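Local coordinates for DHHA1 domain protein (Clostridium perfringens, PDB 3KEW) that probably hydrolyses mischarged tRNA(Ala), as the related zinc-binding editing domains of alanyl-tRNA synthetases do, at residues E19-K24 with H31-Q36; I56-V61 with V68-E73; D110-N115 with R140-E145; G132-K137 with N219-E224; L154-Y159 with V185-L190. All coordinates share one frame; numbering follows the deposited sequence.

In the fold
Contacts 1 and 2 lie in one six-stranded antiparallel barrel and contacts 3, 4 and 5 belong to the zinc-bearing part of the chain; the centres of contacts 1 and 3 are 46 Å apart. In the barrel, strands 29-34 and 67-72 are neighbours, so contacts 1 and 2 touch directly: Val-32 N lies 2.7 Å from His-70 O, a probable hydrogen bond. Contacts 3 and 4 share helix 136-152, their centres about 11 Å apart. Strand 156-159 of contact 5 follows that helix, and Leu-190 CD1 packs 3.9 Å from Asp-110 CB of contact 3. Contact 5 lies beside the zinc ion held by His-98, His-102 and Cys-195, the Val-185 side chain being about 6 Å from it.

Contact 1 (E19-K24 with H31-Q36); sequences EIIEVK and HVLLDQ
Leu-33 sits opposite both Ile-21 and Glu-22, the signature of a classic beta bulge in the hairpin of strands 15-26 and 29-34. Its carbonyl oxygen accepts Ile-21 N (2.9 Å between Leu-33 O and Ile-21 N), while its own N is given to Glu-22 O. Leu-33 CB packs against both bulge residues, 4.0 Å from Glu-22 CB and 4.1 Å from Ile-21 CG2. Beyond the bulge, at the end of the pairing, Asp-35 takes over from the regular strand. Its CG stands between the backbone N and the carbonyl carbon (chi1 68°), on the side of Glu-19, and OD2 receives Glu-19 N at 2.6 Å from 36° above the carboxylate plane. Asp-35 N in turn donates to Glu-19 O, so the two residues grip each other twice, and Ile-21 CD1 lies across Asp-35 CB at 3.8 Å. At the other end His-31 exchanges two backbone bonds with Lys-24, and its ND1 is bound to Tyr-62 OH. A water donates to His-31 O (2.6 Å from the water oxygen) and to Glu-22 OE2. On the face that carries Ile-20, Val-32 and Leu-34, Ile-20 CG1 meets Leu-34 CD1 at 3.7 Å. The bulge has a price: Glu-22 N is buried without a partner, whereas where the regular pairing ends, the Asp-35 carboxylate acts as acceptor for Glu-19 N.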
# COMPACT_ATOMS: atom_id res chain seq x y z
N GLU A 19 6.39 -10.43 20.90
CA GLU A 19 6.89 -10.17 22.23
C GLU A 19 7.16 -8.69 22.36
O GLU A 19 7.90 -8.12 21.55
CB GLU A 19 8.16 -10.98 22.51
CG GLU A 19 8.68 -10.85 23.94
CD GLU A 19 10.07 -11.46 24.14
OE1 GLU A 19 10.58 -12.15 23.23
OE2 GLU A 19 10.65 -11.24 25.22
N ILE A 20 6.56 -8.08 23.37
CA ILE A 20 6.78 -6.68 23.69
C ILE A 20 8.19 -6.47 24.24
O ILE A 20 8.56 -7.04 25.26
CB ILE A 20 5.71 -6.14 24.67
CG1 ILE A 20 4.35 -6.06 23.96
CG2 ILE A 20 6.11 -4.77 25.19
CD1 ILE A 20 3.17 -5.70 24.85
N ILE A 21 8.96 -5.65 23.53
CA ILE A 21 10.38 -5.40 23.81
C ILE A 21 10.58 -4.11 24.65
O ILE A 21 11.54 -4.00 25.41
CB ILE A 21 11.21 -5.43 22.47
CG1 ILE A 21 12.03 -6.71 22.37
CG2 ILE A 21 12.15 -4.24 22.32
CD1 ILE A 21 11.23 -8.00 22.36
N GLU A 22 9.64 -3.17 24.52
CA GLU A 22 9.70 -1.89 25.22
C GLU A 22 8.28 -1.39 25.48
O GLU A 22 7.39 -1.62 24.66
CB GLU A 22 10.49 -0.88 24.37
CG GLU A 22 10.68 0.52 24.97
CD GLU A 22 11.29 1.51 23.99
OE1 GLU A 22 12.47 1.34 23.61
OE2 GLU A 22 10.59 2.47 23.60
N VAL A 23 8.07 -0.76 26.64
CA VAL A 23 6.82 -0.04 26.95
C VAL A 23 7.13 1.38 27.43
O VAL A 23 7.87 1.56 28.40
CB VAL A 23 5.96 -0.74 28.04
CG1 VAL A 23 4.65 0.01 28.27
CG2 VAL A 23 5.67 -2.18 27.69
N LYS A 24 6.57 2.39 26.76
CA LYS A 24 6.61 3.78 27.23
C LYS A 24 5.20 4.35 27.37
O LYS A 24 4.45 4.39 26.39
CB LYS A 24 7.41 4.66 26.27
CG LYS A 24 8.89 4.36 26.23
CD LYS A 24 9.63 5.51 25.56
CE LYS A 24 11.11 5.24 25.49
NZ LYS A 24 11.81 6.35 24.80
N HIS A 31 2.93 3.10 24.35
CA HIS A 31 3.68 2.93 23.11
C HIS A 31 4.61 1.73 23.22
O HIS A 31 5.59 1.77 23.97
CB HIS A 31 4.49 4.19 22.80
CG HIS A 31 3.66 5.40 22.45
ND1 HIS A 31 4.03 6.28 21.46
CD2 HIS A 31 2.50 5.87 22.97
CE1 HIS A 31 3.12 7.24 21.38
NE2 HIS A 31 2.18 7.01 22.28
N VAL A 32 4.31 0.65 22.49
CA VAL A 32 5.11 -0.57 22.58
C VAL A 32 5.91 -0.93 21.31
O VAL A 32 5.48 -0.67 20.18
CB VAL A 32 4.29 -1.82 23.06
CG1 VAL A 32 3.58 -1.54 24.38
CG2 VAL A 32 3.29 -2.31 22.00
N LEU A 33 7.08 -1.51 21.53
CA LEU A 33 7.89 -2.08 20.46
C LEU A 33 7.69 -3.59 20.52
O LEU A 33 7.43 -4.13 21.60
CB LEU A 33 9.36 -1.73 20.66
CG LEU A 33 10.13 -1.11 19.49
CD1 LEU A 33 11.44 -0.50 19.97
CD2 LEU A 33 10.38 -2.12 18.37
N LEU A 34 7.79 -4.25 19.37
CA LEU A 34 7.62 -5.71 19.27
C LEU A 34 8.86 -6.33 18.62
O LEU A 34 9.56 -5.65 17.87
CB LEU A 34 6.39 -6.06 18.44
CG LEU A 34 5.04 -6.44 19.09
CD1 LEU A 34 4.66 -5.57 20.28
CD2 LEU A 34 3.95 -6.37 18.03
N ASP A 35 9.13 -7.60 18.92
CA ASP A 35 10.25 -8.32 18.31
C ASP A 35 10.05 -8.50 16.80
O ASP A 35 10.99 -8.35 16.02
CB ASP A 35 10.51 -9.67 19.02
CG ASP A 35 9.39 -10.71 18.81
OD1 ASP A 35 9.72 -11.84 18.40
OD2 ASP A 35 8.20 -10.42 19.06
N GLN A 36 8.80 -8.78 16.42
CA GLN A 36 8.38 -8.89 15.02
C GLN A 36 6.98 -8.31 14.88
O GLN A 36 6.15 -8.47 15.77
CB GLN A 36 8.42 -10.35 14.54
CG GLN A 36 7.43 -11.32 15.18
CD GLN A 36 7.67 -12.76 14.76
OE1 GLN A 36 8.38 -13.03 13.79
NE2 GLN A 36 7.09 -13.69 15.51
O HOH W 1 7.82 2.88 23.13

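Contact 2 (I56-V61 with V68-E73); sequences IKVLDV and VYHVLE
Glu-73 CB meets Leu-59 CD1 at 3.6 Å, the two side chains at about a right angle, in the hairpin of strands 56-64 and 67-72, part of the closed barrel. Glu-73 loses more surface than any other residue here. Its extended chain reaches across Lys-57, with Glu-73 OE1 3.4 Å from Lys-57 CG. The charges themselves stay beyond salt-bridge range, Lys-57 NZ being 4.2 Å from Glu-73 OE1. A water donates to Glu-73 OE1. Next along the strand, Val-71 pairs with Leu-59 and Asp-60 at once, forming a classic beta bulge. Val-71 O takes Leu-59 N at 2.8 Å in an almost perfectly straight bond (179° at the hydrogen), nearly along the C=O axis, and Val-71 N gives its hydrogen to Asp-60 O. The side chain of Val-71 rests its CB and CG2 on Asp-60 CB. On the barrel's inner side Val-58 CG2 touches Leu-72 CD2 at 3.8 Å, and Val-58 CG1 lies at the edge of the His-70 ring. Further out, Thr-37 OG1 bonds to His-70 NE2 and Val-32 O weakly to ND1, which together would fix the ring's rotation; Phe-39 packs nearly perpendicular to it. Toward the turn, Val-61 CG1 and Val-68 CG1 are squeezed to 3.5 Å.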
# COMPACT_ATOMS: atom_id res chain seq x y z
N ILE A 56 -5.68 -6.13 23.49
CA ILE A 56 -5.66 -4.69 23.73
C ILE A 56 -5.61 -3.98 22.39
O ILE A 56 -4.74 -4.29 21.56
CB ILE A 56 -4.44 -4.25 24.60
CG1 ILE A 56 -4.29 -5.13 25.84
CG2 ILE A 56 -4.56 -2.77 24.97
CD1 ILE A 56 -2.88 -5.13 26.45
N LYS A 57 -6.53 -3.04 22.16
CA LYS A 57 -6.62 -2.40 20.84
C LYS A 57 -5.48 -1.46 20.50
O LYS A 57 -5.11 -0.59 21.28
CB LYS A 57 -8.00 -1.79 20.55
CG LYS A 57 -8.77 -1.22 21.71
CD LYS A 57 -10.27 -1.57 21.62
CE LYS A 57 -10.99 -0.89 20.45
NZ LYS A 57 -11.27 0.56 20.69
N VAL A 58 -4.91 -1.70 19.32
CA VAL A 58 -3.88 -0.85 18.74
C VAL A 58 -4.58 0.34 18.08
O VAL A 58 -5.41 0.17 17.17
CB VAL A 58 -3.04 -1.63 17.69
CG1 VAL A 58 -1.85 -0.81 17.25
CG2 VAL A 58 -2.58 -2.97 18.24
N LEU A 59 -4.24 1.54 18.53
CA LEU A 59 -4.91 2.77 18.11
C LEU A 59 -4.13 3.51 17.04
O LEU A 59 -4.70 4.30 16.28
CB LEU A 59 -5.11 3.71 19.29
CG LEU A 59 -5.85 3.23 20.53
CD1 LEU A 59 -5.81 4.35 21.55
CD2 LEU A 59 -7.28 2.82 20.19
N ASP A 60 -2.83 3.29 17.01
CA ASP A 60 -1.94 3.97 16.07
C ASP A 60 -0.69 3.14 15.91
O ASP A 60 -0.26 2.44 16.83
CB ASP A 60 -1.57 5.37 16.59
CG ASP A 60 -0.88 6.23 15.54
OD1 ASP A 60 -1.21 6.11 14.33
OD2 ASP A 60 0.00 7.03 15.93
N VAL A 61 -0.12 3.18 14.70
CA VAL A 61 1.16 2.56 14.43
C VAL A 61 1.98 3.58 13.66
O VAL A 61 1.49 4.19 12.70
CB VAL A 61 1.04 1.24 13.60
CG1 VAL A 61 2.39 0.59 13.45
CG2 VAL A 61 0.12 0.25 14.27
N VAL A 68 9.12 0.21 14.53
CA VAL A 68 7.67 0.30 14.46
C VAL A 68 7.06 0.29 15.87
O VAL A 68 7.20 -0.69 16.61
CB VAL A 68 7.08 -0.85 13.58
CG1 VAL A 68 5.57 -0.75 13.51
CG2 VAL A 68 7.66 -0.83 12.17
N TYR A 69 6.39 1.38 16.21
CA TYR A 69 5.77 1.55 17.53
C TYR A 69 4.25 1.43 17.49
O TYR A 69 3.60 2.01 16.63
CB TYR A 69 6.13 2.91 18.12
CG TYR A 69 7.60 3.09 18.41
CD1 TYR A 69 8.45 3.64 17.46
CD2 TYR A 69 8.14 2.72 19.64
CE1 TYR A 69 9.81 3.80 17.72
CE2 TYR A 69 9.50 2.88 19.91
CZ TYR A 69 10.32 3.43 18.95
OH TYR A 69 11.67 3.60 19.20
N HIS A 70 3.71 0.70 18.46
CA HIS A 70 2.28 0.43 18.53
C HIS A 70 1.70 1.16 19.74
O HIS A 70 2.14 0.96 20.87
CB HIS A 70 2.03 -1.08 18.65
CG HIS A 70 2.72 -1.89 17.59
ND1 HIS A 70 4.09 -2.03 17.52
CD2 HIS A 70 2.22 -2.60 16.54
CE1 HIS A 70 4.40 -2.79 16.48
NE2 HIS A 70 3.29 -3.15 15.87
N VAL A 71 0.70 2.01 19.49
CA VAL A 71 0.04 2.75 20.55
C VAL A 71 -1.15 1.94 21.07
O VAL A 71 -2.14 1.73 20.36
CB VAL A 71 -0.38 4.17 20.08
CG1 VAL A 71 -1.13 4.91 21.17
CG2 VAL A 71 0.85 4.97 19.66
N LEU A 72 -1.02 1.45 22.30
CA LEU A 72 -2.05 0.62 22.92
C LEU A 72 -2.89 1.45 23.88
O LEU A 72 -2.35 2.31 24.59
CB LEU A 72 -1.41 -0.56 23.67
CG LEU A 72 -0.51 -1.56 22.94
CD1 LEU A 72 -0.06 -2.64 23.91
CD2 LEU A 72 -1.21 -2.19 21.75
N GLU A 73 -4.20 1.20 23.91
CA GLU A 73 -5.08 2.00 24.78
C GLU A 73 -5.04 1.57 26.26
O GLU A 73 -5.38 2.36 27.14
CB GLU A 73 -6.53 2.06 24.25
CG GLU A 73 -7.44 0.90 24.62
CD GLU A 73 -8.91 1.19 24.36
OE1 GLU A 73 -9.75 0.29 24.59
OE2 GLU A 73 -9.24 2.32 23.92
O HOH W 2 -8.31 -2.22 24.89

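Contact 3 (D110-N115 with R140-E145); sequences DLFGAN and REAEKE
Leu-111 presses CD1 against one flank of helix 136-152, 3.7 Å from Glu-141 O and 3.8 Å from Glu-145 CB, a full turn further on. Its other methyl, CD2, follows the bent chain of Glu-145, 4.1 Å from Glu-145 CD. The adjoining Phe-112 presents its rim: CZ lies 3.4 Å from Glu-141 OE1, with ring and carboxylate only 15° from coplanar, while Ala-142 CB is also at the edge. One face of the ring is filled from within its own helix by Leu-111 CB, 3.7 Å above the ring centre. The contact thus joins the last turn of helix 88-112, just before Gly-113 leaves it with positive phi, to the middle of helix 136-152. The carboxylate beside the ring rim meets C-H groups that are probably weakly positive, which would be mildly favourable. Asp-110 OD1 stands 4.4 Å from Glu-145 OE2, a like-charge approach probably eased by Arg-148, which forms a salt bridge with the latter.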
# COMPACT_ATOMS: atom_id res chain seq x y z
N ASP A 110 0.42 2.54 -20.85
CA ASP A 110 0.50 1.47 -21.84
C ASP A 110 -0.38 1.75 -23.06
O ASP A 110 0.05 1.57 -24.20
CB ASP A 110 0.14 0.12 -21.23
CG ASP A 110 0.19 -1.01 -22.24
OD1 ASP A 110 -0.89 -1.55 -22.56
OD2 ASP A 110 1.30 -1.34 -22.72
N LEU A 111 -1.61 2.21 -22.81
CA LEU A 111 -2.56 2.48 -23.89
C LEU A 111 -2.29 3.80 -24.62
O LEU A 111 -2.25 3.83 -25.85
CB LEU A 111 -4.00 2.45 -23.37
CG LEU A 111 -4.58 1.16 -22.79
CD1 LEU A 111 -6.02 1.40 -22.37
CD2 LEU A 111 -4.49 -0.01 -23.76
N PHE A 112 -2.12 4.89 -23.86
CA PHE A 112 -2.11 6.24 -24.43
C PHE A 112 -0.80 7.03 -24.26
O PHE A 112 -0.72 8.16 -24.73
CB PHE A 112 -3.26 7.07 -23.85
CG PHE A 112 -4.59 6.37 -23.88
CD1 PHE A 112 -5.22 6.08 -25.09
CD2 PHE A 112 -5.20 5.99 -22.69
CE1 PHE A 112 -6.44 5.43 -25.11
CE2 PHE A 112 -6.43 5.35 -22.69
CZ PHE A 112 -7.06 5.06 -23.91
N GLY A 113 0.19 6.44 -23.60
CA GLY A 113 1.44 7.14 -23.28
C GLY A 113 1.27 8.25 -22.25
O GLY A 113 2.11 9.14 -22.14
N ALA A 114 0.17 8.20 -21.50
CA ALA A 114 -0.18 9.26 -20.57
C ALA A 114 0.47 9.03 -19.20
O ALA A 114 0.31 7.96 -18.60
CB ALA A 114 -1.68 9.37 -20.44
N ASN A 115 1.19 10.04 -18.71
CA ASN A 115 1.97 9.92 -17.49
C ASN A 115 1.17 10.32 -16.25
O ASN A 115 0.24 11.09 -16.35
CB ASN A 115 3.24 10.78 -17.60
CG ASN A 115 4.23 10.21 -18.60
OD1 ASN A 115 4.98 9.28 -18.28
ND2 ASN A 115 4.23 10.75 -19.81
N ARG A 140 -12.63 5.88 -20.03
CA ARG A 140 -13.41 4.63 -19.98
C ARG A 140 -12.68 3.45 -20.62
O ARG A 140 -12.87 2.31 -20.19
CB ARG A 140 -14.81 4.81 -20.58
CG ARG A 140 -15.73 5.76 -19.81
CD ARG A 140 -15.98 5.30 -18.40
NE ARG A 140 -16.71 6.31 -17.64
CZ ARG A 140 -16.88 6.28 -16.31
NH1 ARG A 140 -16.35 5.31 -15.59
NH2 ARG A 140 -17.57 7.25 -15.72
N GLU A 141 -11.84 3.71 -21.62
CA GLU A 141 -11.00 2.65 -22.20
C GLU A 141 -9.92 2.15 -21.22
O GLU A 141 -9.56 0.97 -21.23
CB GLU A 141 -10.36 3.10 -23.51
CG GLU A 141 -11.31 3.04 -24.70
CD GLU A 141 -10.75 3.71 -25.95
OE1 GLU A 141 -9.61 4.22 -25.93
OE2 GLU A 141 -11.47 3.71 -26.98
N ALA A 142 -9.40 3.06 -20.39
CA ALA A 142 -8.41 2.68 -19.38
C ALA A 142 -9.04 1.88 -18.24
O ALA A 142 -8.47 0.88 -17.81
CB ALA A 142 -7.67 3.92 -18.86
N GLU A 143 -10.21 2.32 -17.79
CA GLU A 143 -11.05 1.58 -16.83
C GLU A 143 -11.36 0.15 -17.30
O GLU A 143 -11.25 -0.80 -16.53
CB GLU A 143 -12.35 2.35 -16.59
CG GLU A 143 -13.25 1.74 -15.50
CD GLU A 143 -14.62 2.40 -15.41
OE1 GLU A 143 -15.11 2.64 -14.29
OE2 GLU A 143 -15.23 2.68 -16.47
N LYS A 144 -11.72 0.01 -18.58
CA LYS A 144 -12.01 -1.28 -19.19
C LYS A 144 -10.79 -2.19 -19.19
O LYS A 144 -10.87 -3.36 -18.79
CB LYS A 144 -12.51 -1.08 -20.62
CG LYS A 144 -13.33 -2.23 -21.18
CD LYS A 144 -13.86 -1.88 -22.58
CE LYS A 144 -14.77 -2.97 -23.13
NZ LYS A 144 -15.19 -2.66 -24.53
N GLU A 145 -9.65 -1.63 -19.61
CA GLU A 145 -8.40 -2.37 -19.68
C GLU A 145 -7.89 -2.78 -18.29
O GLU A 145 -7.38 -3.89 -18.12
CB GLU A 145 -7.35 -1.55 -20.44
CG GLU A 145 -5.96 -2.17 -20.52
CD GLU A 145 -5.81 -3.24 -21.59
OE1 GLU A 145 -6.80 -3.60 -22.26
OE2 GLU A 145 -4.68 -3.73 -21.78

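Contact 4 (G132-K137 with N219-E224); sequences GFLDEK and NATRIE
The flat peptide carbonyls of Gly-132 and Asn-219 are each approached in their own plane, by Thr-221 OG1 and by Gly-132 N. Thr-221 OG1 donates to Gly-132 O at 2.8 Å, and Gly-132 N lies 2.9 Å from Asn-219 O in the second hydrogen bond. OG1 is placed there by its position anti to the carbonyl carbon, beside the backbone N (chi1 -53°). Gly-132 has phi 101° and psi 173°, where a CB would be jammed against the preceding carbonyl oxygen. Next to the polar pair, Leu-134 points toward the strand; its CD1 lies 4.1 Å from Ile-223 CD1, the two side chains at about a right angle, and 4.2 Å from Thr-221 CB. Phe-108 of helix 88-112 touches both Leu-134 and Ile-223. The contact fastens the link between strand 126-131 and helix 136-152, where Asp-135 is the N-cap, to the start of strand 220-227, which pairs with strand 126-131, Thr-221 bonding by its backbone to Ile-130. The hydroxyl of buried Thr-221 serves as donor to Gly-132 O, which Thr-221 N, 3.5 Å from that oxygen at a poor angle, does not.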
# COMPACT_ATOMS: atom_id res chain seq x y z
N GLY A 132 -2.24 16.06 -18.63
CA GLY A 132 -2.96 16.46 -19.83
C GLY A 132 -4.46 16.32 -19.70
O GLY A 132 -4.97 15.80 -18.70
N PHE A 133 -5.17 16.81 -20.71
CA PHE A 133 -6.61 16.65 -20.82
C PHE A 133 -6.90 15.24 -21.33
O PHE A 133 -6.21 14.72 -22.21
CB PHE A 133 -7.21 17.70 -21.78
CG PHE A 133 -8.64 17.42 -22.19
CD1 PHE A 133 -9.70 17.73 -21.33
CD2 PHE A 133 -8.93 16.86 -23.44
CE1 PHE A 133 -11.03 17.47 -21.70
CE2 PHE A 133 -10.25 16.60 -23.82
CZ PHE A 133 -11.30 16.91 -22.95
N LEU A 134 -7.92 14.62 -20.75
CA LEU A 134 -8.39 13.33 -21.22
C LEU A 134 -9.88 13.40 -21.45
O LEU A 134 -10.63 13.92 -20.61
CB LEU A 134 -8.09 12.24 -20.18
CG LEU A 134 -6.66 11.93 -19.76
CD1 LEU A 134 -6.71 11.05 -18.52
CD2 LEU A 134 -5.91 11.23 -20.88
N ASP A 135 -10.32 12.90 -22.60
CA ASP A 135 -11.76 12.83 -22.86
C ASP A 135 -12.35 11.59 -22.19
O ASP A 135 -11.61 10.70 -21.75
CB ASP A 135 -12.05 12.87 -24.37
CG ASP A 135 -11.25 11.86 -25.17
OD1 ASP A 135 -11.15 10.68 -24.76
OD2 ASP A 135 -10.73 12.23 -26.24
N GLU A 136 -13.68 11.54 -22.12
CA GLU A 136 -14.41 10.42 -21.50
C GLU A 136 -14.08 9.08 -22.16
O GLU A 136 -13.93 8.07 -21.47
CB GLU A 136 -15.91 10.70 -21.52
CG GLU A 136 -16.75 9.61 -20.87
CD GLU A 136 -18.24 9.88 -20.96
OE1 GLU A 136 -18.64 11.03 -21.24
OE2 GLU A 136 -19.02 8.93 -20.73
N LYS A 137 -13.96 9.09 -23.48
CA LYS A 137 -13.64 7.89 -24.24
C LYS A 137 -12.36 7.20 -23.75
O LYS A 137 -12.36 6.00 -23.49
CB LYS A 137 -13.53 8.21 -25.74
CG LYS A 137 -13.06 7.04 -26.61
CD LYS A 137 -12.99 7.41 -28.07
CE LYS A 137 -12.13 6.42 -28.84
NZ LYS A 137 -12.41 6.43 -30.30
N ASN A 219 -2.51 21.30 -14.78
CA ASN A 219 -2.13 20.68 -16.06
C ASN A 219 -2.50 19.19 -16.15
O ASN A 219 -2.07 18.49 -17.07
CB ASN A 219 -0.64 20.85 -16.32
CG ASN A 219 -0.23 22.31 -16.44
OD1 ASN A 219 -1.02 23.16 -16.85
ND2 ASN A 219 1.01 22.61 -16.08
N ALA A 220 -3.33 18.74 -15.22
CA ALA A 220 -3.64 17.32 -15.08
C ALA A 220 -5.14 17.03 -15.05
O ALA A 220 -5.96 17.93 -14.84
CB ALA A 220 -2.94 16.77 -13.81
N THR A 221 -5.50 15.76 -15.26
CA THR A 221 -6.86 15.28 -14.99
C THR A 221 -6.83 14.48 -13.69
O THR A 221 -6.19 13.43 -13.62
CB THR A 221 -7.41 14.40 -16.15
OG1 THR A 221 -7.30 15.10 -17.39
CG2 THR A 221 -8.87 14.05 -15.90
N ARG A 222 -7.50 15.00 -12.67
CA ARG A 222 -7.65 14.32 -11.39
C ARG A 222 -8.82 13.33 -11.46
O ARG A 222 -9.97 13.74 -11.57
CB ARG A 222 -7.86 15.33 -10.27
CG ARG A 222 -8.09 14.72 -8.89
CD ARG A 222 -7.61 15.66 -7.81
NE ARG A 222 -6.16 15.84 -7.88
CZ ARG A 222 -5.48 16.67 -7.10
NH1 ARG A 222 -6.10 17.41 -6.19
NH2 ARG A 222 -4.16 16.76 -7.23
N ILE A 223 -8.49 12.04 -11.37
CA ILE A 223 -9.45 10.95 -11.53
C ILE A 223 -9.79 10.29 -10.19
O ILE A 223 -8.89 9.78 -9.53
CB ILE A 223 -8.87 9.90 -12.51
CG1 ILE A 223 -8.62 10.54 -13.89
CG2 ILE A 223 -9.78 8.69 -12.63
CD1 ILE A 223 -8.03 9.60 -14.89
N GLU A 224 -11.06 10.32 -9.78
CA GLU A 224 -11.52 9.58 -8.59
C GLU A 224 -11.85 8.13 -8.90
O GLU A 224 -12.60 7.84 -9.84
CB GLU A 224 -12.77 10.24 -7.98
CG GLU A 224 -12.49 11.37 -7.03
CD GLU A 224 -13.75 12.06 -6.52
OE1 GLU A 224 -13.80 13.30 -6.57
OE2 GLU A 224 -14.69 11.36 -6.07

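Contact 5 (L154-Y159 with V185-L190); sequences LEVKSY and VEIVGL
Val-156 CG1 meets Val-185 CG1 at 3.9 Å on the buried face of the strand pair, and Val-156 CG2 approaches Ile-187 CG1 more loosely. Leu-154 extends this apolar patch: its CD1 lies 3.8 Å from Ile-187 CG2, the two side chains at about a right angle, and it also nears Leu-190 CB. Leu-99 of helix 88-112 covers Val-156 and Ile-187, and His-102, a zinc ligand on the same helix, also touches Ile-187. Val-185 contacts Cys-195, another ligand, so the patch borders the metal site. Antiparallel strands 156-159 and 184-187 belong to a three-stranded sheet in which 184-187 is central. Lys-157 and Glu-186 form the hydrogen-bonded pair between these two strands, exchanging both N-H groups, and past the strand end Val-188 N donates to Glu-155 O at 2.8 Å. On the other face Val-188 CG2 is 3.7 Å from Lys-157 CE, close to the Glu-186 carboxylate. The extended chain of Glu-186 carries that carboxylate to the side of Lys-157. Tyr-159 OH donates a hydrogen bond to Glu-186 OE1 at 2.8 Å, on the anti side and 32° out of the carboxylate plane, with the tyrosine ring turned 61° from it. Lys-157 runs alongside, NZ staying 4.1 Å from Glu-186 OE1; a water closes the gap, donating to that OE1 at 2.7 Å and accepting from Lys-157 NZ at 3.1 Å.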
# COMPACT_ATOMS: atom_id res chain seq x y z
N LEU A 154 -2.63 -10.81 -13.41
CA LEU A 154 -1.18 -10.67 -13.50
C LEU A 154 -0.55 -10.77 -12.12
O LEU A 154 -1.15 -10.36 -11.12
CB LEU A 154 -0.79 -9.36 -14.18
CG LEU A 154 -1.47 -8.96 -15.48
CD1 LEU A 154 -0.95 -7.60 -15.92
CD2 LEU A 154 -1.27 -10.01 -16.57
N GLU A 155 0.65 -11.33 -12.07
CA GLU A 155 1.45 -11.38 -10.85
C GLU A 155 1.92 -9.97 -10.47
O GLU A 155 2.35 -9.20 -11.32
CB GLU A 155 2.65 -12.30 -11.05
CG GLU A 155 3.42 -12.64 -9.77
CD GLU A 155 4.76 -13.31 -10.03
OE1 GLU A 155 5.17 -13.45 -11.20
OE2 GLU A 155 5.42 -13.69 -9.04
N VAL A 156 1.79 -9.64 -9.18
CA VAL A 156 2.33 -8.40 -8.64
C VAL A 156 3.45 -8.74 -7.65
O VAL A 156 3.19 -9.21 -6.55
CB VAL A 156 1.24 -7.53 -7.97
CG1 VAL A 156 1.82 -6.20 -7.52
CG2 VAL A 156 0.04 -7.31 -8.91
N LYS A 157 4.70 -8.51 -8.05
CA LYS A 157 5.86 -8.79 -7.18
C LYS A 157 6.30 -7.57 -6.37
O LYS A 157 6.54 -6.50 -6.93
CB LYS A 157 7.03 -9.31 -8.01
CG LYS A 157 6.68 -10.49 -8.90
CD LYS A 157 7.91 -11.23 -9.43
CE LYS A 157 8.55 -10.52 -10.62
NZ LYS A 157 9.56 -11.37 -11.31
N SER A 158 6.37 -7.73 -5.05
CA SER A 158 6.97 -6.74 -4.15
C SER A 158 8.29 -7.27 -3.58
O SER A 158 8.31 -8.29 -2.89
CB SER A 158 6.02 -6.37 -3.01
OG SER A 158 4.84 -5.77 -3.51
N TYR A 159 9.38 -6.56 -3.85
CA TYR A 159 10.71 -7.03 -3.46
C TYR A 159 11.69 -5.89 -3.19
O TYR A 159 11.52 -4.78 -3.68
CB TYR A 159 11.28 -8.03 -4.49
CG TYR A 159 11.34 -7.54 -5.92
CD1 TYR A 159 12.52 -7.05 -6.47
CD2 TYR A 159 10.22 -7.62 -6.75
CE1 TYR A 159 12.58 -6.61 -7.79
CE2 TYR A 159 10.26 -7.18 -8.07
CZ TYR A 159 11.44 -6.68 -8.59
OH TYR A 159 11.46 -6.25 -9.91
N VAL A 185 7.76 -2.45 -6.63
CA VAL A 185 6.49 -3.12 -6.90
C VAL A 185 6.30 -3.24 -8.40
O VAL A 185 6.27 -2.23 -9.12
CB VAL A 185 5.29 -2.39 -6.28
CG1 VAL A 185 3.98 -3.06 -6.70
CG2 VAL A 185 5.41 -2.37 -4.76
N GLU A 186 6.18 -4.48 -8.88
CA GLU A 186 6.15 -4.77 -10.30
C GLU A 186 4.87 -5.50 -10.69
O GLU A 186 4.65 -6.63 -10.25
CB GLU A 186 7.36 -5.62 -10.68
CG GLU A 186 7.41 -6.05 -12.15
CD GLU A 186 8.56 -7.00 -12.45
OE1 GLU A 186 9.38 -7.27 -11.54
OE2 GLU A 186 8.66 -7.49 -13.59
N ILE A 187 4.04 -4.87 -11.51
CA ILE A 187 2.91 -5.57 -12.13
C ILE A 187 3.47 -6.29 -13.37
O ILE A 187 3.75 -5.64 -14.38
CB ILE A 187 1.75 -4.62 -12.50
CG1 ILE A 187 1.29 -3.85 -11.25
CG2 ILE A 187 0.59 -5.43 -13.14
CD1 ILE A 187 0.30 -2.72 -11.50
N VAL A 188 3.66 -7.60 -13.25
CA VAL A 188 4.41 -8.38 -14.26
C VAL A 188 3.82 -8.25 -15.66
O VAL A 188 2.68 -8.64 -15.90
CB VAL A 188 4.58 -9.87 -13.85
CG1 VAL A 188 5.27 -10.67 -14.95
CG2 VAL A 188 5.39 -9.98 -12.56
N GLY A 189 4.60 -7.65 -16.55
CA GLY A 189 4.20 -7.44 -17.94
C GLY A 189 3.68 -6.04 -18.22
O GLY A 189 3.56 -5.64 -19.39
N LEU A 190 3.36 -5.29 -17.17
CA LEU A 190 2.77 -3.97 -17.32
C LEU A 190 3.63 -2.82 -16.80
O LEU A 190 3.94 -1.89 -17.55
CB LEU A 190 1.37 -3.91 -16.68
CG LEU A 190 0.62 -2.59 -16.76
CD1 LEU A 190 0.07 -2.32 -18.17
CD2 LEU A 190 -0.50 -2.56 -15.74
O HOH W 3 11.44 -8.97 -11.65